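Local coordinates for uncharacterized CBS domain-containing protein (Corynebacterium glutamicum, PDB 2P3H) that is of unknown function but forms the CorC_HlyC, or transporter-associated, domain of a putative membrane hemolysin whose family may bind flavin adenine dinucleotide, at residues Leu71-Thr74 with Ser75-Gln78; Leu63-Pro67 with Glu68-Asn72. All blocks are in the same frame, centred on the assembly; numbering follows the deposited sequence.

Overall arrangement
Contacts 1 and 2 are neighbours on one loop, the excursion that leaves outer strand 58-62 and returns as strand 80-89 of the antiparallel sheet. Both are local surface contacts with no buried residue among those that touch, and their centres are about 7 Å apart. Contact 2 comes first along the chain and is the more regular: a short 3-10 turn, a carboxylate bound at its start and a T-shaped aromatic pair. Contact 1 is a kink on the returning arm, pinned by one asparagine amide, with no regular structure. P76 joins them, packing on F65, D69 and Y70, while L71 and N72 belong to both ranges.

Contact 1. Residues Leu71-Thr74 with Ser75-Gln78; sequences LNNT and SPTQ
The amide of N73 and the peptide group between S75 and P76 are the two flat groups that meet here, and their faces overlap obliquely. One face of the amide carries the P76 end of that peptide: P76 N lies 3.6 Å from N73 CG, and P76 CA is 3.5 Å from N73 ND2. The peptide, in turn, has the amide oxygen above its own face, with N73 OD1 3.0 Å from S75 C and almost perpendicular to the S75 carbonyl bond; any attraction to that carbon is at best weak and would be offset by the nearby S75 O. At its oxygen end the amide faces S75 itself. The backbone amide S75 N donates to N73 OD1 over 2.8 Å, the N-H bent to 140° and the donor tilted 33° from the amide carbonyl plane. Side chain to main chain, two residues ahead, this is an Asx turn. The side chain reaches forward because CG stands anti to the backbone nitrogen (chi1 -168°), so that the oxygen extends over the bend at T74. The hydroxyl S75 OG adds a weak second bond to the same oxygen at 3.5 Å. P76 has no N-H to contribute, and its ring meets the turn through carbon: P76 CD rests 3.4 Å from N73 O and also touches T74 C. Beyond the turn, P76 packs against F65 and Y70, tying the bend to the preceding part of the loop. As an example of how an asparagine can hold a kink in a loop without helix or strand, the chemistry rests on one acceptor: a single main-chain bond does most of the gripping, the hydroxyl supplements it, and the proline that follows contributes shape but no donor.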
# COMPACT_ATOMS: atom_id res chain seq x y z
N LEU A 71 20.21 -11.97 -4.98
CA LEU A 71 21.63 -12.26 -4.84
C LEU A 71 21.74 -13.48 -3.91
O LEU A 71 21.31 -13.42 -2.74
CB LEU A 71 22.36 -11.02 -4.28
CG LEU A 71 23.89 -10.99 -4.15
CD1 LEU A 71 24.53 -10.91 -5.52
CD2 LEU A 71 24.32 -9.81 -3.28
N ASN A 72 22.23 -14.59 -4.46
CA ASN A 72 22.28 -15.92 -3.78
C ASN A 72 20.89 -16.53 -3.48
O ASN A 72 20.77 -17.39 -2.60
CB ASN A 72 23.13 -15.92 -2.48
CG ASN A 72 24.34 -14.99 -2.55
OD1 ASN A 72 25.27 -15.21 -3.33
ND2 ASN A 72 24.34 -13.97 -1.70
N ASN A 73 19.86 -16.09 -4.20
CA ASN A 73 18.50 -16.60 -3.99
C ASN A 73 17.66 -16.49 -5.26
O ASN A 73 17.20 -15.41 -5.62
CB ASN A 73 17.81 -15.90 -2.83
CG ASN A 73 16.51 -16.59 -2.41
OD1 ASN A 73 15.97 -17.44 -3.12
ND2 ASN A 73 16.00 -16.21 -1.25
N THR A 74 17.48 -17.64 -5.92
CA THR A 74 16.68 -17.78 -7.12
C THR A 74 15.18 -17.58 -6.86
O THR A 74 14.42 -17.21 -7.76
CB THR A 74 16.99 -19.16 -7.80
OG1 THR A 74 17.79 -18.95 -8.97
CG2 THR A 74 15.72 -19.94 -8.18
N SER A 75 14.77 -17.79 -5.61
CA SER A 75 13.35 -17.72 -5.21
C SER A 75 13.14 -16.91 -3.95
O SER A 75 12.73 -17.49 -2.94
CB SER A 75 12.80 -19.12 -4.95
OG SER A 75 13.70 -19.86 -4.12
N PRO A 76 13.38 -15.58 -3.99
CA PRO A 76 13.18 -14.78 -2.80
C PRO A 76 11.70 -14.67 -2.42
O PRO A 76 10.82 -14.77 -3.28
CB PRO A 76 13.75 -13.40 -3.20
CG PRO A 76 13.62 -13.35 -4.67
CD PRO A 76 13.85 -14.76 -5.13
N THR A 77 11.45 -14.45 -1.14
CA THR A 77 10.12 -14.35 -0.60
C THR A 77 9.63 -12.90 -0.69
O THR A 77 10.31 -12.01 -0.24
CB THR A 77 10.18 -14.85 0.87
OG1 THR A 77 10.66 -16.21 0.87
CG2 THR A 77 8.86 -14.76 1.52
N GLN A 78 8.45 -12.69 -1.27
CA GLN A 78 7.86 -11.35 -1.42
C GLN A 78 7.58 -10.69 -0.10
O GLN A 78 7.06 -11.33 0.80
CB GLN A 78 6.46 -11.47 -2.03
CG GLN A 78 6.34 -11.71 -3.47
CD GLN A 78 4.86 -11.91 -3.93
OE1 GLN A 78 3.98 -12.41 -3.17
NE2 GLN A 78 4.62 -11.59 -5.20

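Contact 2. Residues Leu63-Pro67 with Glu68-Asn72; sequences LDFEP and EDYLN
F65 and Y70 set the geometry, their side chains crossing at about a right angle in a T-shaped pair. The edge of the tyrosine is directed at the phenylalanine face, with ring centroids 5.3 Å apart and planes at 77°. Y70 CE1 touches the CB-CG-CD2 side of the phenylalanine, 3.8 Å from F65 CD2, while the phenol oxygen Y70 OH comes obliquely to within 3.5 Å of that same F65 CD2. A different part of the phenylalanine ring meets D69: the carboxylate oxygen D69 OD2 lies in the ring plane at the edge, 3.8 Å from F65 CD1, the two flat groups steeply turned against each other. D69 gets there because its CG is anti to the carbonyl carbon (chi1 -67°), which folds the carboxylate back toward the start of the turn. There E66 N donates to D69 OD2 at 2.8 Å, nearly straight at 166°, approaching from above the carboxylate plane. In the opposite sense, D69 N donates to E66 O over 2.9 Å, and Y70 N follows with P67 O at 3.0 Å, the successive bonds of a short 3-10 turn. The side chain of E66 bends away from the turn. The hydrogen bond from E66 N gives a negative group a partner at the amino end of the turn, where the peptide dipoles may partly stabilise its charge, against the like charges of E66 and E68 nearby; together with the two backbone bonds, that bond and the aromatic pair probably help to set how the turn follows the chain coming from strand 58-62.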
# COMPACT_ATOMS: atom_id res chain seq x y z
N LEU A 63 5.08 -6.24 -2.72
CA LEU A 63 6.00 -5.12 -2.97
C LEU A 63 7.07 -5.61 -3.96
O LEU A 63 7.36 -6.81 -4.04
CB LEU A 63 6.64 -4.70 -1.66
CG LEU A 63 5.56 -4.14 -0.73
CD1 LEU A 63 6.08 -3.99 0.66
CD2 LEU A 63 5.06 -2.82 -1.30
N ASP A 64 7.62 -4.69 -4.75
CA ASP A 64 8.62 -5.08 -5.73
C ASP A 64 9.89 -5.52 -5.02
O ASP A 64 10.30 -4.90 -4.03
CB ASP A 64 8.97 -3.90 -6.64
CG ASP A 64 7.89 -3.60 -7.67
OD1 ASP A 64 6.82 -4.27 -7.70
OD2 ASP A 64 8.14 -2.69 -8.48
N PHE A 65 10.51 -6.54 -5.57
CA PHE A 65 11.86 -6.93 -5.19
C PHE A 65 12.83 -5.85 -5.66
O PHE A 65 12.53 -5.10 -6.57
CB PHE A 65 12.21 -8.25 -5.84
CG PHE A 65 11.45 -9.44 -5.30
CD1 PHE A 65 11.62 -9.85 -3.97
CD2 PHE A 65 10.61 -10.17 -6.14
CE1 PHE A 65 10.92 -10.96 -3.47
CE2 PHE A 65 9.91 -11.28 -5.66
CZ PHE A 65 10.07 -11.67 -4.31
N GLU A 66 13.98 -5.79 -4.99
CA GLU A 66 15.16 -5.12 -5.51
C GLU A 66 16.08 -6.19 -6.08
O GLU A 66 15.98 -7.39 -5.71
CB GLU A 66 15.88 -4.37 -4.39
CG GLU A 66 15.02 -3.39 -3.60
CD GLU A 66 14.69 -2.14 -4.37
OE1 GLU A 66 15.44 -1.77 -5.31
OE2 GLU A 66 13.66 -1.52 -4.04
N PRO A 67 16.99 -5.80 -6.99
CA PRO A 67 17.89 -6.76 -7.58
C PRO A 67 18.67 -7.60 -6.53
O PRO A 67 18.80 -8.83 -6.70
CB PRO A 67 18.83 -5.88 -8.43
CG PRO A 67 17.91 -4.75 -8.85
CD PRO A 67 17.16 -4.45 -7.58
N GLU A 68 19.12 -6.97 -5.45
CA GLU A 68 19.93 -7.66 -4.45
C GLU A 68 19.12 -8.72 -3.69
O GLU A 68 19.69 -9.60 -3.05
CB GLU A 68 20.61 -6.66 -3.50
CG GLU A 68 19.65 -5.82 -2.64
CD GLU A 68 19.31 -6.48 -1.32
OE1 GLU A 68 20.14 -7.25 -0.80
OE2 GLU A 68 18.20 -6.22 -0.80
N ASP A 69 17.79 -8.66 -3.80
CA ASP A 69 16.95 -9.70 -3.19
C ASP A 69 17.17 -11.05 -3.86
O ASP A 69 16.88 -12.10 -3.26
CB ASP A 69 15.47 -9.33 -3.24
CG ASP A 69 15.14 -8.13 -2.36
OD1 ASP A 69 15.82 -7.93 -1.33
OD2 ASP A 69 14.19 -7.39 -2.68
N TYR A 70 17.67 -11.04 -5.09
CA TYR A 70 17.94 -12.26 -5.83
C TYR A 70 19.40 -12.72 -5.73
O TYR A 70 19.79 -13.69 -6.36
CB TYR A 70 17.59 -12.07 -7.31
CG TYR A 70 16.11 -12.13 -7.60
CD1 TYR A 70 15.29 -11.01 -7.42
CD2 TYR A 70 15.53 -13.32 -8.08
CE1 TYR A 70 13.91 -11.08 -7.71
CE2 TYR A 70 14.17 -13.39 -8.37
CZ TYR A 70 13.37 -12.28 -8.19
OH TYR A 70 12.01 -12.37 -8.47
N LEU A 71 20.21 -11.97 -4.98
CA LEU A 71 21.63 -12.26 -4.84
C LEU A 71 21.74 -13.48 -3.91
O LEU A 71 21.31 -13.42 -2.74
CB LEU A 71 22.36 -11.02 -4.28
CG LEU A 71 23.89 -10.99 -4.15
CD1 LEU A 71 24.53 -10.91 -5.52
CD2 LEU A 71 24.32 -9.81 -3.28
N ASN A 72 22.23 -14.59 -4.46
CA ASN A 72 22.28 -15.92 -3.78
C ASN A 72 20.89 -16.53 -3.48
O ASN A 72 20.77 -17.39 -2.60
CB ASN A 72 23.13 -15.92 -2.48
CG ASN A 72 24.34 -14.99 -2.55
OD1 ASN A 72 25.27 -15.21 -3.33
ND2 ASN A 72 24.34 -13.97 -1.70